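Local coordinates for protein peroxinectin A (Dictyostelium discoideum, PDB 6ERC) that oxidises phenolic donors, iodide and thiocyanate with hydrogen peroxide, as a secreted heme peroxidase with antibacterial activity, at residues G76-P88 with I143-L155. Numbering follows the deposited sequence.
Sequences GQFLIHNMALSKP and INSLGSYIDGNVL. With NA (sodium ion), chain K; HEM (protoporphyrin IX containing Fe), chain F.
The amide of N144 lies alongside the backbone of 83-85 and is gripped at both ends: ND2 gives a nearly straight bond to M83 O (3.1 Å), which lies in the amide plane, and OD1 accepts L85 N (2.9 Å). Its CG stands anti to the backbone N (chi1 -172°), aiming the amide across at that chain. A backbone bond, S145 N to L85 O (2.9 Å), lies next to it. V154 CG1 stands at the outer end of the N82 amide, 3.3 Å from OD1 and 3.4 Å from ND2; it also meets the F78 ring obliquely, with CG2 near CE1. Over one face of the H81 ring, toward its rim, lies Q77 O, 3.3 Å above the plane. N82 ND2 turns back to F78 O of helix 70-80; N82 O binds the sodium ion at 2.4 Å. G147 O, Y149 O, D151 OD1 and N153 OD1 complete the five protein ligands, and the cation probably offsets the crowding of their oxygens. N153 ND2 reaches H81 O in a weak bond. H81, the predicted proton acceptor, sits beside R213; S86 OG binds heme O2D (2.9 Å). A cation-binding loop joined to the distal-histidine helix beside the heme is a hallmark of animal heme peroxidases, where the cation is commonly calcium.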
loop_
_atom_site.group_PDB
_atom_site.type_symbol
_atom_site.label_atom_id
_atom_site.label_comp_id
_atom_site.label_asym_id
_atom_site.label_seq_id
_atom_site.Cartn_x
_atom_site.Cartn_y
_atom_site.Cartn_z
ATOM N N GLY A 76 -4.618 5.009 -0.420
ATOM C CA GLY A 76 -4.019 4.089 0.535
ATOM C C GLY A 76 -3.016 3.162 -0.122
ATOM O O GLY A 76 -1.900 2.984 0.369
ATOM N N GLN A 77 -3.402 2.562 -1.249
ATOM C CA GLN A 77 -2.476 1.706 -1.980
ATOM C C GLN A 77 -1.303 2.514 -2.517
ATOM O O GLN A 77 -0.160 2.039 -2.524
ATOM C CB GLN A 77 -3.210 0.997 -3.118
ATOM C CG GLN A 77 -2.384 -0.064 -3.821
ATOM C CD GLN A 77 -3.138 -0.720 -4.959
ATOM O OE1 GLN A 77 -4.288 -0.370 -5.241
ATOM N NE2 GLN A 77 -2.495 -1.677 -5.622
ATOM N N PHE A 78 -1.568 3.740 -2.971
ATOM C CA PHE A 78 -0.493 4.625 -3.401
ATOM C C PHE A 78 0.407 5.011 -2.236
ATOM O O PHE A 78 1.619 5.166 -2.413
ATOM C CB PHE A 78 -1.084 5.874 -4.055
ATOM C CG PHE A 78 -0.056 6.816 -4.603
ATOM C CD1 PHE A 78 0.450 6.641 -5.880
ATOM C CD2 PHE A 78 0.403 7.877 -3.846
ATOM C CE1 PHE A 78 1.393 7.504 -6.386
ATOM C CE2 PHE A 78 1.347 8.742 -4.348
ATOM C CZ PHE A 78 1.841 8.556 -5.621
ATOM N N LEU A 79 -0.164 5.155 -1.039
ATOM C CA LEU A 79 0.620 5.556 0.123
ATOM C C LEU A 79 1.573 4.451 0.561
ATOM O O LEU A 79 2.743 4.714 0.858
ATOM C CB LEU A 79 -0.316 5.947 1.266
ATOM C CG LEU A 79 0.330 6.305 2.606
ATOM C CD1 LEU A 79 1.411 7.365 2.445
ATOM C CD2 LEU A 79 -0.742 6.784 3.576
ATOM N N ILE A 80 1.094 3.203 0.620
ATOM C CA ILE A 80 1.955 2.121 1.089
ATOM C C ILE A 80 3.111 1.898 0.125
ATOM O O ILE A 80 4.218 1.538 0.543
ATOM C CB ILE A 80 1.152 0.821 1.305
ATOM C CG1 ILE A 80 2.049 -0.251 1.927
ATOM C CG2 ILE A 80 0.560 0.313 0.000
ATOM C CD1 ILE A 80 2.411 0.027 3.372
ATOM N N HIS A 81 2.883 2.096 -1.172
ATOM C CA HIS A 81 3.971 1.976 -2.133
ATOM C C HIS A 81 5.034 3.054 -1.948
ATOM O O HIS A 81 6.085 2.978 -2.595
ATOM C CB HIS A 81 3.415 2.017 -3.557
ATOM C CG HIS A 81 2.572 0.831 -3.909
ATOM N ND1 HIS A 81 1.828 0.761 -5.067
ATOM C CD2 HIS A 81 2.355 -0.334 -3.253
ATOM C CE1 HIS A 81 1.189 -0.394 -5.110
ATOM N NE2 HIS A 81 1.490 -1.077 -4.020
ATOM N N ASN A 82 4.789 4.046 -1.093
ATOM C CA ASN A 82 5.808 5.006 -0.693
ATOM C C ASN A 82 6.574 4.575 0.551
ATOM O O ASN A 82 7.474 5.303 0.982
ATOM C CB ASN A 82 5.175 6.379 -0.425
ATOM C CG ASN A 82 5.020 7.211 -1.681
ATOM O OD1 ASN A 82 5.959 7.881 -2.114
ATOM N ND2 ASN A 82 3.828 7.185 -2.265
ATOM N N MET A 83 6.254 3.421 1.133
ATOM C CA MET A 83 6.743 3.114 2.474
ATOM C C MET A 83 7.330 1.717 2.633
ATOM O O MET A 83 8.350 1.570 3.308
ATOM C CB MET A 83 5.597 3.306 3.480
ATOM C CG MET A 83 5.064 4.727 3.544
ATOM S SD MET A 83 3.710 4.933 4.720
ATOM C CE MET A 83 4.540 4.567 6.258
ATOM N N ALA A 84 6.714 0.689 2.053
ATOM C CA ALA A 84 7.114 -0.676 2.375
ATOM C C ALA A 84 6.978 -1.599 1.173
ATOM O O ALA A 84 6.032 -1.484 0.392
ATOM C CB ALA A 84 6.278 -1.225 3.536
ATOM N N LEU A 85 7.929 -2.524 1.048
ATOM C CA LEU A 85 7.841 -3.616 0.084
ATOM C C LEU A 85 8.446 -4.861 0.711
ATOM O O LEU A 85 9.622 -4.857 1.087
ATOM C CB LEU A 85 8.565 -3.283 -1.223
ATOM C CG LEU A 85 8.573 -4.418 -2.252
ATOM C CD1 LEU A 85 7.181 -4.629 -2.824
ATOM C CD2 LEU A 85 9.577 -4.154 -3.357
ATOM N N SER A 86 7.650 -5.924 0.812
ATOM C CA SER A 86 8.128 -7.203 1.335
ATOM C C SER A 86 8.551 -8.069 0.152
ATOM O O SER A 86 7.847 -8.983 -0.280
ATOM C CB SER A 86 7.050 -7.870 2.177
ATOM O OG SER A 86 6.724 -7.069 3.299
ATOM N N LYS A 87 9.727 -7.765 -0.377
ATOM C CA LYS A 87 10.202 -8.438 -1.582
ATOM C C LYS A 87 10.572 -9.882 -1.259
ATOM O O LYS A 87 11.409 -10.108 -0.376
ATOM C CB LYS A 87 11.402 -7.696 -2.162
ATOM C CG LYS A 87 11.778 -8.132 -3.577
ATOM C CD LYS A 87 12.887 -7.257 -4.157
ATOM C CE LYS A 87 13.336 -7.741 -5.530
ATOM N NZ LYS A 87 12.249 -7.639 -6.544
ATOM N N PRO A 88 9.991 -10.878 -1.926
ATOM C CA PRO A 88 10.329 -12.271 -1.612
ATOM C C PRO A 88 11.671 -12.712 -2.176
ATOM O O PRO A 88 12.166 -12.183 -3.173
ATOM C CB PRO A 88 9.190 -13.069 -2.264
ATOM C CG PRO A 88 8.129 -12.081 -2.585
ATOM C CD PRO A 88 8.834 -10.798 -2.833
ATOM N N ILE A 143 13.093 -7.973 5.617
ATOM C CA ILE A 143 13.786 -6.841 4.995
ATOM C C ILE A 143 12.782 -6.001 4.221
ATOM O O ILE A 143 12.023 -6.524 3.394
ATOM C CB ILE A 143 14.940 -7.313 4.077
ATOM C CG1 ILE A 143 16.156 -7.789 4.914
ATOM C CG2 ILE A 143 15.340 -6.180 3.109
ATOM C CD1 ILE A 143 17.190 -6.700 5.228
ATOM N N ASN A 144 12.781 -4.700 4.494
ATOM C CA ASN A 144 11.986 -3.745 3.729
ATOM C C ASN A 144 12.767 -3.342 2.482
ATOM O O ASN A 144 13.766 -2.619 2.569
ATOM C CB ASN A 144 11.640 -2.509 4.565
ATOM C CG ASN A 144 10.660 -1.589 3.864
ATOM O OD1 ASN A 144 10.203 -1.880 2.758
ATOM N ND2 ASN A 144 10.322 -0.487 4.503
ATOM N N SER A 145 12.314 -3.807 1.323
ATOM C CA SER A 145 12.957 -3.470 0.054
ATOM C C SER A 145 12.476 -2.135 -0.506
ATOM O O SER A 145 12.260 -1.998 -1.713
ATOM C CB SER A 145 12.729 -4.601 -0.948
ATOM O OG SER A 145 13.421 -5.774 -0.554
ATOM N N LEU A 146 12.309 -1.138 0.358
ATOM C CA LEU A 146 11.836 0.175 -0.048
ATOM C C LEU A 146 12.159 1.162 1.064
ATOM O O LEU A 146 12.208 0.793 2.240
ATOM C CB LEU A 146 10.331 0.165 -0.331
ATOM C CG LEU A 146 9.842 1.031 -1.489
ATOM C CD1 LEU A 146 10.236 0.423 -2.825
ATOM C CD2 LEU A 146 8.339 1.210 -1.406
ATOM N N GLY A 147 12.386 2.417 0.682
ATOM C CA GLY A 147 12.633 3.456 1.661
ATOM C C GLY A 147 11.427 3.683 2.550
ATOM O O GLY A 147 10.301 3.795 2.058
ATOM N N SER A 148 11.650 3.757 3.862
ATOM C CA SER A 148 10.550 3.878 4.810
ATOM C C SER A 148 9.937 5.272 4.834
ATOM O O SER A 148 8.817 5.433 5.333
ATOM C CB SER A 148 11.030 3.513 6.216
ATOM O OG SER A 148 11.496 2.176 6.258
ATOM N N TYR A 149 10.639 6.275 4.314
ATOM C CA TYR A 149 10.135 7.639 4.325
ATOM C C TYR A 149 9.188 7.872 3.156
ATOM O O TYR A 149 9.333 7.285 2.081
ATOM C CB TYR A 149 11.291 8.639 4.256
ATOM C CG TYR A 149 12.274 8.520 5.399
ATOM C CD1 TYR A 149 12.044 9.165 6.606
ATOM C CD2 TYR A 149 13.431 7.766 5.267
ATOM C CE1 TYR A 149 12.938 9.059 7.655
ATOM C CE2 TYR A 149 14.332 7.654 6.310
ATOM C CZ TYR A 149 14.082 8.301 7.502
ATOM O OH TYR A 149 14.978 8.191 8.542
ATOM N N ILE A 150 8.199 8.732 3.385
ATOM C CA ILE A 150 7.341 9.213 2.309
ATOM C C ILE A 150 8.155 10.228 1.517
ATOM O O ILE A 150 8.210 11.410 1.872
ATOM C CB ILE A 150 6.034 9.817 2.854
ATOM C CG1 ILE A 150 5.228 8.741 3.591
ATOM C CG2 ILE A 150 5.204 10.407 1.723
ATOM C CD1 ILE A 150 4.064 9.274 4.397
ATOM N N ASP A 151 8.804 9.764 0.444
ATOM C CA ASP A 151 9.829 10.543 -0.242
ATOM C C ASP A 151 9.643 10.535 -1.756
ATOM O O ASP A 151 10.592 10.825 -2.492
ATOM C CB ASP A 151 11.222 10.020 0.120
ATOM C CG ASP A 151 11.395 8.541 -0.193
ATOM O OD1 ASP A 151 10.425 7.903 -0.656
ATOM O OD2 ASP A 151 12.505 8.016 0.027
ATOM N N GLY A 152 8.443 10.213 -2.235
ATOM C CA GLY A 152 8.174 10.245 -3.658
ATOM C C GLY A 152 8.872 9.182 -4.470
ATOM O O GLY A 152 8.867 9.268 -5.703
ATOM N N ASN A 153 9.477 8.180 -3.824
ATOM C CA ASN A 153 10.110 7.091 -4.562
ATOM C C ASN A 153 9.155 6.481 -5.576
ATOM O O ASN A 153 9.590 5.926 -6.591
ATOM C CB ASN A 153 10.597 6.013 -3.593
ATOM C CG ASN A 153 9.451 5.248 -2.948
ATOM O OD1 ASN A 153 8.943 5.635 -1.896
ATOM N ND2 ASN A 153 9.034 4.160 -3.583
ATOM N N VAL A 154 7.851 6.562 -5.309
ATOM C CA VAL A 154 6.852 6.051 -6.239
ATOM C C VAL A 154 6.983 6.714 -7.605
ATOM O O VAL A 154 6.683 6.096 -8.634
ATOM C CB VAL A 154 5.443 6.249 -5.643
ATOM C CG1 VAL A 154 5.183 7.722 -5.354
ATOM C CG2 VAL A 154 4.382 5.684 -6.571
ATOM N N LEU A 155 7.422 7.972 -7.648
ATOM C CA LEU A 155 7.580 8.684 -8.912
ATOM C C LEU A 155 9.010 8.681 -9.430
ATOM O O LEU A 155 9.222 8.505 -10.633
ATOM C CB LEU A 155 7.115 10.137 -8.771
ATOM C CG LEU A 155 5.647 10.383 -8.414
ATOM C CD1 LEU A 155 5.389 11.871 -8.375
ATOM C CD2 LEU A 155 4.695 9.704 -9.393
HETATM NA NA NA K . 9.796 5.756 0.379
HETATM C CHA HEM F . 0.424 -5.927 -0.421
HETATM C CHB HEM F . -2.487 -6.261 -4.267
HETATM C CHC HEM F . -5.100 -2.516 -2.589
HETATM C CHD HEM F . -2.319 -2.354 1.374
HETATM C C1A HEM F . -0.176 -6.377 -1.571
HETATM C C2A HEM F . 0.183 -7.569 -2.299
HETATM C C3A HEM F . -0.619 -7.671 -3.363
HETATM C C4A HEM F . -1.512 -6.535 -3.343
HETATM C CMA HEM F . -0.607 -8.782 -4.436
HETATM C CAA HEM F . 1.297 -8.540 -1.876
HETATM C CBA HEM F . 0.617 -9.839 -1.466
HETATM C CGA HEM F . 1.510 -10.614 -0.533
HETATM O O1A HEM F . 1.802 -10.115 0.584
HETATM O O2A HEM F . 1.924 -11.741 -0.902
HETATM C C1B HEM F . -3.426 -5.265 -4.148
HETATM C C2B HEM F . -4.451 -4.977 -5.121
HETATM C C3B HEM F . -5.174 -3.939 -4.667
HETATM C C4B HEM F . -4.627 -3.542 -3.385
HETATM C CMB HEM F . -4.600 -5.776 -6.431
HETATM C CAB HEM F . -6.391 -3.231 -5.306
HETATM C CBB HEM F . -6.960 -3.638 -6.446
HETATM C C1C HEM F . -4.588 -2.144 -1.364
HETATM C C2C HEM F . -5.084 -1.080 -0.509
HETATM C C3C HEM F . -4.305 -1.037 0.594
HETATM C C4C HEM F . -3.305 -2.073 0.453
HETATM C CMC HEM F . -6.307 -0.224 -0.901
HETATM C CAC HEM F . -4.321 -0.139 1.859
HETATM C CBC HEM F . -5.176 0.856 2.102
HETATM C C1D HEM F . -1.313 -3.275 1.211
HETATM C C2D HEM F . -0.188 -3.466 2.099
HETATM C C3D HEM F . 0.555 -4.458 1.602
HETATM C C4D HEM F . -0.055 -4.917 0.379
HETATM C CMD HEM F . 0.055 -2.668 3.396
HETATM C CAD HEM F . 1.869 -5.027 2.167
HETATM C CBD HEM F . 2.953 -4.044 1.737
HETATM C CGD HEM F . 4.256 -4.754 1.461
HETATM O O1D HEM F . 4.431 -5.255 0.320
HETATM O O2D HEM F . 5.128 -4.821 2.363
HETATM N NA HEM F . -1.216 -5.767 -2.237
HETATM N NB HEM F . -3.559 -4.374 -3.102
HETATM N NC HEM F . -3.502 -2.724 -0.745
HETATM N ND HEM F . -1.198 -4.176 0.173
HETATM FE FE HEM F . -2.330 -4.236 -1.469
#